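Local coordinates for protein SAP-like pentraxin (Limulus polyphemus, PDB 3FLP) that probably acts as a calcium-dependent, sugar-binding lectin of the pentraxin family, assembling into doubly stacked heptameric rings in the horseshoe crab, at residues A[8-19]-A[153-164]; A[105-113]-A[124-134]. All coordinates share one frame; numbering follows the deposited sequence.

Interaction 1: A[8-19]-A[153-164]; sequences KISFPGTQNPKF and FEEQESWSGELS. With CA (calcium ion), chain P.
Ile9 and Phe11 pair with Leu163 and Gly161 as antiparallel hydrogen-bonded partners, each pair exchanging two N-H...O bonds; the straightest runs from Phe11 N to Gly161 O (2.8 Å, 177°). On one face of this ladder lies a buried charge pair. The Lys8 chain leaves its backbone with CG wedged between N and the carbonyl carbon (chi1 78°), then runs fully extended, long enough to bring NZ 2.9 Å from Glu162 OE1. The ammonium reaches that oxygen from above the carboxylate plane. Lys41 forms a second salt bridge to the same oxygen, and Ser10 OG lies against Glu162 CG at 3.5 Å.

The other face is apolar. The Phe11 ring takes Ile9 CG2 over one face, while Leu163 CB sits at its edge, 4.1 Å from CE2. Phe11 CD2 in turn approaches the edge of the Trp159 indole. Gly161 suits its place because a CB there would run into that indole and into the preceding carbonyl oxygen.

Beyond the strands, Thr14 CG2 lies on Glu155 CB (3.9 Å), while Gln144 hydrogen-bonds Thr14 OG1. The Phe19 and Phe153 rings meet obliquely, planes at 52°, and Phe153 CB presses on Phe19 CD2 at 3.5 Å. Glu155, its CG turned between N and the carbonyl carbon, carries OE1 to Asn16 N (3.1 Å). Glu154, just before Glu155, and Glu157, two residues after it, bind calcium through OE1, in a site completed by Glu145, Asp147 and two waters. Two lysines would favour the charged form of Glu162 on one face of the strands, opposite an apolar cluster; at the loop end, calcium would lessen the repulsion between the carboxylates.

Interaction 2: A[105-113]-A[124-134]; sequences VWSGVDGRM and TMENVGKGHQI
Trp106 lies with its indole edge along the 128-134 loop, and the rim of the indole meets three backbone carbonyls. NE1 donates to Val128 O at 2.8 Å; the oxygen lies in the ring plane, although the donor stands well above the carbonyl plane. Gly129 O and His132 O also line this edge, the latter 3.4 Å from CH2. With CG trans to the backbone N (chi1 174°), the ring is directed at the loop, and tryptophan suits the place by offering one N-H on a broad hydrophobic plate.

Backbone bonds do most of the remaining polar work. Met113 and Met125 form an antiparallel hydrogen-bonded pair, Val128 N donates to Gly111 O at 172°, and Gly131 N reaches Gly108 O at 2.7 Å. Gly111, with positive phi, brings its CA within 3.6 Å of Lys130 CA, where a CB would clash with the lysine.

Among the apolar contacts, the two methyls of Val128 are divided between Trp106 and Met113: CG1 faces Trp106 CD1 (4.1 Å) and CG2 packs on Met113 CB (3.8 Å). Met113 SD also nears Met125 CB, and Ile134 CD1 packs on Trp106 CZ3.

Charged groups gather where the loop meets a neighbouring subunit. Arg112 and Glu126 run side by side, their planes almost perpendicular, joined by a salt bridge whose NE-OE2 hydrogen bond is weak (3.0 Å); Arg112 also bridges to Glu95 of that subunit. One water links Asp110 O, Glu126 OE1 and Asn127 N, and another joins Asp110 O to Lys130 NZ.

Asp110 OD1 accepts from Arg112 N in an Asx turn that shapes the connection between strands 100-107 and 112-117. Together with the type II turn Gly129-His132, this gives a loop folded over one end of a beta meander in the pentraxin sandwich.

In the fold
Both contacts involve the same antiparallel sheet, yet they lie on opposite sides of the chain's centre, with nearest atoms about 14 Å apart. Interaction 2 is nested within the long loop that interaction 1 closes. Interaction 1 joins strands 7-11 and 161-169, distant in sequence, and is more deeply buried; it combines a buried lysine-glutamate pair with an aromatic cluster, and its loops reach a calcium site. Interaction 2 is local, tying the 112-117/120-125 hairpin to the following loop through a carbonyl-lined tryptophan, a glycine-rich turn and a more exposed, water-linked arginine-glutamate pair. Each touches another subunit: Pro12 hydrogen-bonds to Arg32 of one neighbour, whereas 105-113 meets a different one.

Interaction 1: A[8-19]-A[153-164]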
loop_
_atom_site.group_PDB
_atom_site.type_symbol
_atom_site.label_atom_id
_atom_site.label_comp_id
_atom_site.label_asym_id
_atom_site.label_seq_id
_atom_site.Cartn_x
_atom_site.Cartn_y
_atom_site.Cartn_z
ATOM N N LYS A 8 2.532 33.584 16.272
ATOM C CA LYS A 8 2.327 34.995 16.000
ATOM C C LYS A 8 2.873 35.860 17.132
ATOM O O LYS A 8 3.070 35.397 18.259
ATOM C CB LYS A 8 0.831 35.290 15.798
ATOM C CG LYS A 8 0.036 35.375 17.094
ATOM C CD LYS A 8 -1.423 35.746 16.850
ATOM C CE LYS A 8 -2.207 35.716 18.160
ATOM N NZ LYS A 8 -3.642 36.049 17.952
ATOM N N ILE A 9 3.122 37.122 16.814
ATOM C CA ILE A 9 3.620 38.078 17.791
ATOM C C ILE A 9 2.638 39.238 17.792
ATOM O O ILE A 9 2.269 39.746 16.730
ATOM C CB ILE A 9 5.016 38.633 17.398
ATOM C CG1 ILE A 9 6.055 37.503 17.363
ATOM C CG2 ILE A 9 5.426 39.729 18.375
ATOM C CD1 ILE A 9 6.361 36.901 18.708
ATOM N N SER A 10 2.201 39.642 18.978
ATOM C CA SER A 10 1.287 40.767 19.107
ATOM C C SER A 10 2.065 41.987 19.585
ATOM O O SER A 10 2.818 41.910 20.556
ATOM C CB SER A 10 0.173 40.451 20.114
ATOM O OG SER A 10 -0.607 39.350 19.688
ATOM N N PHE A 11 1.891 43.098 18.877
ATOM C CA PHE A 11 2.529 44.367 19.214
ATOM C C PHE A 11 1.357 45.170 19.774
ATOM O O PHE A 11 0.632 45.825 19.032
ATOM C CB PHE A 11 3.097 45.005 17.940
ATOM C CG PHE A 11 4.215 44.208 17.314
ATOM C CD1 PHE A 11 5.530 44.380 17.734
ATOM C CD2 PHE A 11 3.943 43.249 16.344
ATOM C CE1 PHE A 11 6.561 43.606 17.195
ATOM C CE2 PHE A 11 4.963 42.469 15.801
ATOM C CZ PHE A 11 6.277 42.648 16.228
ATOM N N PRO A 12 1.161 45.114 21.102
ATOM C CA PRO A 12 0.110 45.756 21.906
ATOM C C PRO A 12 -0.238 47.207 21.626
ATOM O O PRO A 12 -1.411 47.557 21.468
ATOM C CB PRO A 12 0.605 45.564 23.340
ATOM C CG PRO A 12 1.461 44.334 23.251
ATOM C CD PRO A 12 2.217 44.587 21.986
ATOM N N GLY A 13 0.780 48.053 21.585
ATOM C CA GLY A 13 0.560 49.468 21.368
ATOM C C GLY A 13 1.799 50.158 21.896
ATOM O O GLY A 13 2.410 49.696 22.865
ATOM N N THR A 14 2.177 51.263 21.272
ATOM C CA THR A 14 3.374 51.969 21.680
ATOM C C THR A 14 3.122 53.283 22.417
ATOM O O THR A 14 2.223 54.050 22.077
ATOM C CB THR A 14 4.275 52.246 20.445
ATOM O OG1 THR A 14 4.648 51.005 19.831
ATOM C CG2 THR A 14 5.531 53.004 20.849
ATOM N N GLN A 15 3.927 53.522 23.443
ATOM C CA GLN A 15 3.854 54.755 24.210
ATOM C C GLN A 15 5.157 54.928 24.966
ATOM O O GLN A 15 5.438 54.195 25.913
ATOM C CB GLN A 15 2.680 54.748 25.187
ATOM C CG GLN A 15 2.542 56.071 25.929
ATOM C CD GLN A 15 1.231 56.203 26.673
ATOM O OE1 GLN A 15 0.944 55.440 27.599
ATOM N NE2 GLN A 15 0.418 57.175 26.267
ATOM N N ASN A 16 5.956 55.890 24.517
ATOM C CA ASN A 16 7.245 56.188 25.132
ATOM C C ASN A 16 7.116 56.068 26.646
ATOM O O ASN A 16 6.154 56.569 27.227
ATOM C CB ASN A 16 7.683 57.605 24.754
ATOM C CG ASN A 16 9.138 57.870 25.083
ATOM O OD1 ASN A 16 9.546 57.805 26.239
ATOM N ND2 ASN A 16 9.930 58.167 24.060
ATOM N N PRO A 17 8.085 55.410 27.311
ATOM C CA PRO A 17 9.295 54.781 26.763
ATOM C C PRO A 17 9.137 53.316 26.336
ATOM O O PRO A 17 10.136 52.618 26.144
ATOM C CB PRO A 17 10.282 54.921 27.910
ATOM C CG PRO A 17 9.406 54.596 29.089
ATOM C CD PRO A 17 8.108 55.363 28.787
ATOM N N LYS A 18 7.900 52.846 26.193
ATOM C CA LYS A 18 7.679 51.460 25.794
ATOM C C LYS A 18 7.471 51.313 24.286
ATOM O O LYS A 18 6.518 51.858 23.723
ATOM C CB LYS A 18 6.480 50.866 26.542
ATOM C CG LYS A 18 6.173 49.427 26.132
ATOM C CD LYS A 18 4.877 48.902 26.753
ATOM C CE LYS A 18 4.532 47.506 26.226
ATOM N NZ LYS A 18 3.269 46.958 26.810
ATOM N N PHE A 19 8.373 50.574 23.641
ATOM C CA PHE A 19 8.296 50.345 22.199
ATOM C C PHE A 19 8.359 48.847 21.871
ATOM O O PHE A 19 9.430 48.304 21.593
ATOM C CB PHE A 19 9.447 51.065 21.472
ATOM C CG PHE A 19 9.521 52.546 21.745
ATOM C CD1 PHE A 19 10.196 53.031 22.865
ATOM C CD2 PHE A 19 8.923 53.457 20.877
ATOM C CE1 PHE A 19 10.273 54.408 23.114
ATOM C CE2 PHE A 19 8.992 54.831 21.117
ATOM C CZ PHE A 19 9.667 55.308 22.236
ATOM N N PHE A 153 13.526 54.756 18.211
ATOM C CA PHE A 153 12.127 54.563 17.836
ATOM C C PHE A 153 11.249 55.776 18.126
ATOM O O PHE A 153 11.531 56.554 19.036
ATOM C CB PHE A 153 11.542 53.348 18.570
ATOM C CG PHE A 153 12.330 52.082 18.383
ATOM C CD1 PHE A 153 12.854 51.747 17.141
ATOM C CD2 PHE A 153 12.542 51.220 19.453
ATOM C CE1 PHE A 153 13.582 50.569 16.966
ATOM C CE2 PHE A 153 13.268 50.039 19.289
ATOM C CZ PHE A 153 13.789 49.714 18.042
ATOM N N GLU A 154 10.179 55.921 17.347
ATOM C CA GLU A 154 9.231 57.023 17.505
ATOM C C GLU A 154 7.820 56.451 17.517
ATOM O O GLU A 154 7.429 55.725 16.601
ATOM C CB GLU A 154 9.375 58.025 16.357
ATOM C CG GLU A 154 10.676 58.802 16.394
ATOM C CD GLU A 154 10.813 59.775 15.235
ATOM O OE1 GLU A 154 11.044 59.324 14.089
ATOM O OE2 GLU A 154 10.685 60.994 15.479
ATOM N N GLU A 155 7.051 56.790 18.545
ATOM C CA GLU A 155 5.698 56.263 18.672
ATOM C C GLU A 155 4.776 56.507 17.481
ATOM O O GLU A 155 3.955 55.651 17.157
ATOM C CB GLU A 155 5.039 56.759 19.972
ATOM C CG GLU A 155 5.069 58.265 20.200
ATOM C CD GLU A 155 4.501 58.673 21.568
ATOM O OE1 GLU A 155 5.018 58.198 22.610
ATOM O OE2 GLU A 155 3.539 59.476 21.601
ATOM N N GLN A 156 4.913 57.649 16.816
ATOM C CA GLN A 156 4.056 57.932 15.671
ATOM C C GLN A 156 4.391 57.109 14.425
ATOM O O GLN A 156 3.657 57.145 13.442
ATOM C CB GLN A 156 4.074 59.425 15.344
ATOM C CG GLN A 156 3.297 60.270 16.354
ATOM C CD GLN A 156 3.164 61.727 15.931
ATOM O OE1 GLN A 156 4.164 62.445 15.792
ATOM N NE2 GLN A 156 1.925 62.172 15.720
ATOM N N GLU A 157 5.487 56.359 14.465
ATOM C CA GLU A 157 5.867 55.530 13.324
ATOM C C GLU A 157 5.798 54.036 13.652
ATOM O O GLU A 157 6.149 53.190 12.824
ATOM C CB GLU A 157 7.269 55.906 12.845
ATOM C CG GLU A 157 7.374 57.360 12.384
ATOM C CD GLU A 157 8.790 57.765 12.003
ATOM O OE1 GLU A 157 9.717 57.473 12.779
ATOM O OE2 GLU A 157 8.979 58.384 10.935
ATOM N N SER A 158 5.331 53.711 14.856
ATOM C CA SER A 158 5.225 52.317 15.269
ATOM C C SER A 158 4.025 51.634 14.619
ATOM O O SER A 158 3.100 52.293 14.137
ATOM C CB SER A 158 5.097 52.217 16.791
ATOM O OG SER A 158 3.821 52.649 17.219
ATOM N N TRP A 159 4.047 50.307 14.603
ATOM C CA TRP A 159 2.949 49.543 14.031
ATOM C C TRP A 159 2.426 48.588 15.091
ATOM O O TRP A 159 3.183 47.786 15.636
ATOM C CB TRP A 159 3.416 48.734 12.824
ATOM C CG TRP A 159 2.288 48.051 12.109
ATOM C CD1 TRP A 159 1.475 48.593 11.154
ATOM C CD2 TRP A 159 1.828 46.708 12.309
ATOM N NE1 TRP A 159 0.540 47.676 10.747
ATOM C CE2 TRP A 159 0.731 46.508 11.438
ATOM C CE3 TRP A 159 2.236 45.653 13.139
ATOM C CZ2 TRP A 159 0.035 45.293 11.370
ATOM C CZ3 TRP A 159 1.544 44.439 13.071
ATOM C CH2 TRP A 159 0.454 44.275 12.189
ATOM N N SER A 160 1.136 48.679 15.385
ATOM C CA SER A 160 0.524 47.804 16.374
ATOM C C SER A 160 -0.412 46.823 15.683
ATOM O O SER A 160 -1.089 47.172 14.716
ATOM C CB SER A 160 -0.244 48.628 17.410
ATOM O OG SER A 160 0.654 49.406 18.185
ATOM N N GLY A 161 -0.440 45.596 16.185
ATOM C CA GLY A 161 -1.282 44.568 15.610
ATOM C C GLY A 161 -0.626 43.222 15.821
ATOM O O GLY A 161 0.272 43.089 16.653
ATOM N N GLU A 162 -1.069 42.219 15.073
ATOM C CA GLU A 162 -0.502 40.886 15.197
ATOM C C GLU A 162 0.208 40.524 13.896
ATOM O O GLU A 162 -0.238 40.885 12.802
ATOM C CB GLU A 162 -1.608 39.877 15.533
ATOM C CG GLU A 162 -2.343 40.245 16.829
ATOM C CD GLU A 162 -3.530 39.352 17.147
ATOM O OE1 GLU A 162 -3.891 38.488 16.324
ATOM O OE2 GLU A 162 -4.117 39.524 18.227
ATOM N N LEU A 163 1.325 39.817 14.021
ATOM C CA LEU A 163 2.103 39.435 12.853
ATOM C C LEU A 163 2.568 37.986 12.934
ATOM O O LEU A 163 2.890 37.483 14.009
ATOM C CB LEU A 163 3.308 40.376 12.724
ATOM C CG LEU A 163 4.252 40.218 11.535
ATOM C CD1 LEU A 163 4.919 41.563 11.237
ATOM C CD2 LEU A 163 5.282 39.138 11.830
ATOM N N SER A 164 2.587 37.312 11.790
ATOM C CA SER A 164 3.054 35.935 11.744
ATOM C C SER A 164 3.498 35.539 10.343
ATOM O O SER A 164 3.243 36.251 9.370
ATOM C CB SER A 164 1.979 34.971 12.247
ATOM O OG SER A 164 1.123 34.575 11.206
HETATM CA CA CA P . 12.078 57.644 12.912
HETATM O O HOH W 1 11.509 58.951 11.027
HETATM O O HOH W 2 11.988 56.149 14.743
#

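Interaction 2: A[105-113]-A[124-134]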
loop_
_atom_site.group_PDB
_atom_site.type_symbol
_atom_site.label_atom_id
_atom_site.label_comp_id
_atom_site.label_asym_id
_atom_site.label_seq_id
_atom_site.Cartn_x
_atom_site.Cartn_y
_atom_site.Cartn_z
ATOM N N VAL A 105 7.566 43.495 -2.869
ATOM C CA VAL A 105 8.575 42.982 -3.787
ATOM C C VAL A 105 9.419 44.145 -4.305
ATOM O O VAL A 105 8.888 45.089 -4.894
ATOM C CB VAL A 105 7.904 42.269 -4.979
ATOM C CG1 VAL A 105 8.927 41.939 -6.051
ATOM C CG2 VAL A 105 7.206 40.994 -4.484
ATOM N N TRP A 106 10.728 44.080 -4.080
ATOM C CA TRP A 106 11.621 45.143 -4.524
ATOM C C TRP A 106 12.819 44.625 -5.299
ATOM O O TRP A 106 13.466 43.657 -4.896
ATOM C CB TRP A 106 12.156 45.954 -3.343
ATOM C CG TRP A 106 13.194 46.959 -3.774
ATOM C CD1 TRP A 106 12.985 48.087 -4.518
ATOM C CD2 TRP A 106 14.605 46.894 -3.535
ATOM N NE1 TRP A 106 14.177 48.730 -4.758
ATOM C CE2 TRP A 106 15.188 48.020 -4.165
ATOM C CE3 TRP A 106 15.434 45.995 -2.850
ATOM C CZ2 TRP A 106 16.564 48.273 -4.130
ATOM C CZ3 TRP A 106 16.806 46.246 -2.815
ATOM C CH2 TRP A 106 17.355 47.379 -3.453
ATOM N N SER A 107 13.124 45.297 -6.401
ATOM C CA SER A 107 14.259 44.927 -7.225
ATOM C C SER A 107 15.097 46.161 -7.523
ATOM O O SER A 107 14.640 47.076 -8.207
ATOM C CB SER A 107 13.782 44.308 -8.541
ATOM O OG SER A 107 14.888 43.930 -9.340
ATOM N N GLY A 108 16.317 46.187 -6.999
ATOM C CA GLY A 108 17.191 47.314 -7.247
ATOM C C GLY A 108 17.815 47.201 -8.625
ATOM O O GLY A 108 18.372 48.172 -9.145
ATOM N N VAL A 109 17.722 46.016 -9.223
ATOM C CA VAL A 109 18.291 45.793 -10.545
ATOM C C VAL A 109 17.585 46.672 -11.572
ATOM O O VAL A 109 18.239 47.320 -12.387
ATOM C CB VAL A 109 18.170 44.306 -10.987
ATOM C CG1 VAL A 109 18.824 44.116 -12.331
ATOM C CG2 VAL A 109 18.835 43.391 -9.958
ATOM N N ASP A 110 16.253 46.698 -11.527
ATOM C CA ASP A 110 15.480 47.507 -12.461
ATOM C C ASP A 110 14.727 48.640 -11.767
ATOM O O ASP A 110 14.091 49.456 -12.423
ATOM C CB ASP A 110 14.495 46.619 -13.244
ATOM C CG ASP A 110 13.416 45.990 -12.357
ATOM O OD1 ASP A 110 13.502 46.090 -11.109
ATOM O OD2 ASP A 110 12.478 45.385 -12.922
ATOM N N GLY A 111 14.809 48.687 -10.439
ATOM C CA GLY A 111 14.129 49.730 -9.687
ATOM C C GLY A 111 12.616 49.571 -9.614
ATOM O O GLY A 111 11.889 50.544 -9.413
ATOM N N ARG A 112 12.131 48.345 -9.773
ATOM C CA ARG A 112 10.698 48.096 -9.721
ATOM C C ARG A 112 10.209 47.658 -8.350
ATOM O O ARG A 112 10.831 46.837 -7.676
ATOM C CB ARG A 112 10.288 47.041 -10.753
ATOM C CG ARG A 112 8.817 46.649 -10.659
ATOM C CD ARG A 112 8.394 45.779 -11.824
ATOM N NE ARG A 112 8.523 46.485 -13.093
ATOM C CZ ARG A 112 8.189 45.974 -14.273
ATOM N NH1 ARG A 112 7.700 44.741 -14.355
ATOM N NH2 ARG A 112 8.345 46.699 -15.372
ATOM N N MET A 113 9.077 48.224 -7.951
ATOM C CA MET A 113 8.439 47.909 -6.679
ATOM C C MET A 113 7.060 47.344 -6.988
ATOM O O MET A 113 6.369 47.832 -7.876
ATOM C CB MET A 113 8.287 49.172 -5.821
ATOM C CG MET A 113 7.234 49.060 -4.716
ATOM S SD MET A 113 6.779 50.669 -4.020
ATOM C CE MET A 113 5.467 50.205 -2.857
ATOM N N THR A 124 2.295 48.209 -9.479
ATOM C CA THR A 124 3.737 48.385 -9.419
ATOM C C THR A 124 4.122 49.853 -9.528
ATOM O O THR A 124 3.300 50.706 -9.864
ATOM C CB THR A 124 4.437 47.627 -10.564
ATOM O OG1 THR A 124 4.011 48.179 -11.815
ATOM C CG2 THR A 124 4.082 46.134 -10.532
ATOM N N MET A 125 5.386 50.134 -9.234
ATOM C CA MET A 125 5.910 51.483 -9.316
ATOM C C MET A 125 7.368 51.419 -9.775
ATOM O O MET A 125 8.135 50.560 -9.327
ATOM C CB MET A 125 5.800 52.179 -7.959
ATOM C CG MET A 125 6.136 53.658 -8.013
ATOM S SD MET A 125 5.444 54.550 -6.622
ATOM C CE MET A 125 3.743 54.675 -7.138
ATOM N N GLU A 126 7.737 52.323 -10.675
ATOM C CA GLU A 126 9.087 52.361 -11.207
ATOM C C GLU A 126 9.978 53.324 -10.438
ATOM O O GLU A 126 9.508 54.104 -9.607
ATOM C CB GLU A 126 9.055 52.769 -12.682
ATOM C CG GLU A 126 8.319 51.790 -13.597
ATOM C CD GLU A 126 8.845 50.368 -13.489
ATOM O OE1 GLU A 126 10.081 50.181 -13.504
ATOM O OE2 GLU A 126 8.026 49.432 -13.397
ATOM N N ASN A 127 11.272 53.242 -10.715
ATOM C CA ASN A 127 12.259 54.107 -10.102
ATOM C C ASN A 127 12.272 54.141 -8.580
ATOM O O ASN A 127 12.292 55.208 -7.970
ATOM C CB ASN A 127 12.107 55.506 -10.690
ATOM C CG ASN A 127 12.361 55.513 -12.184
ATOM O OD1 ASN A 127 13.476 55.243 -12.629
ATOM N ND2 ASN A 127 11.321 55.791 -12.971
ATOM N N VAL A 128 12.263 52.961 -7.973
ATOM C CA VAL A 128 12.335 52.854 -6.520
ATOM C C VAL A 128 13.660 52.171 -6.200
ATOM O O VAL A 128 13.805 50.962 -6.394
ATOM C CB VAL A 128 11.184 52.000 -5.926
ATOM C CG1 VAL A 128 11.367 51.881 -4.422
ATOM C CG2 VAL A 128 9.831 52.636 -6.236
ATOM N N GLY A 129 14.626 52.955 -5.732
ATOM C CA GLY A 129 15.933 52.411 -5.397
ATOM C C GLY A 129 16.618 51.780 -6.592
ATOM O O GLY A 129 17.347 50.801 -6.451
ATOM N N LYS A 130 16.385 52.340 -7.776
ATOM C CA LYS A 130 16.989 51.809 -8.988
ATOM C C LYS A 130 18.508 51.919 -8.936
ATOM O O LYS A 130 19.055 52.996 -8.683
ATOM C CB LYS A 130 16.446 52.537 -10.217
ATOM C CG LYS A 130 17.049 52.054 -11.523
ATOM C CD LYS A 130 16.242 52.535 -12.717
ATOM C CE LYS A 130 16.915 52.154 -14.025
ATOM N NZ LYS A 130 15.933 52.153 -15.148
ATOM N N GLY A 131 19.179 50.792 -9.173
ATOM C CA GLY A 131 20.628 50.760 -9.141
ATOM C C GLY A 131 21.171 50.690 -7.721
ATOM O O GLY A 131 22.380 50.627 -7.512
ATOM N N HIS A 132 20.283 50.699 -6.735
ATOM C CA HIS A 132 20.730 50.644 -5.353
ATOM C C HIS A 132 20.925 49.223 -4.848
ATOM O O HIS A 132 20.133 48.331 -5.138
ATOM C CB HIS A 132 19.742 51.349 -4.420
ATOM C CG HIS A 132 20.155 51.316 -2.981
ATOM N ND1 HIS A 132 21.226 52.036 -2.497
ATOM C CD2 HIS A 132 19.656 50.630 -1.925
ATOM C CE1 HIS A 132 21.370 51.797 -1.205
ATOM N NE2 HIS A 132 20.429 50.948 -0.833
ATOM N N GLN A 133 21.993 49.032 -4.085
ATOM C CA GLN A 133 22.304 47.749 -3.478
ATOM C C GLN A 133 22.404 47.998 -1.983
ATOM O O GLN A 133 23.209 48.812 -1.538
ATOM C CB GLN A 133 23.645 47.211 -3.971
ATOM C CG GLN A 133 23.636 46.707 -5.400
ATOM C CD GLN A 133 24.963 46.088 -5.793
ATOM O OE1 GLN A 133 25.506 45.246 -5.066
ATOM N NE2 GLN A 133 25.494 46.497 -6.945
ATOM N N ILE A 134 21.577 47.312 -1.208
ATOM C CA ILE A 134 21.614 47.479 0.236
ATOM C C ILE A 134 22.933 46.898 0.736
ATOM O O ILE A 134 23.212 45.713 0.550
ATOM C CB ILE A 134 20.416 46.761 0.904
ATOM C CG1 ILE A 134 19.110 47.376 0.389
ATOM C CG2 ILE A 134 20.507 46.879 2.419
ATOM C CD1 ILE A 134 17.869 46.654 0.837
HETATM O O HOH W 3 12.257 51.223 -12.397
HETATM O O HOH W 4 14.202 50.030 -15.238
#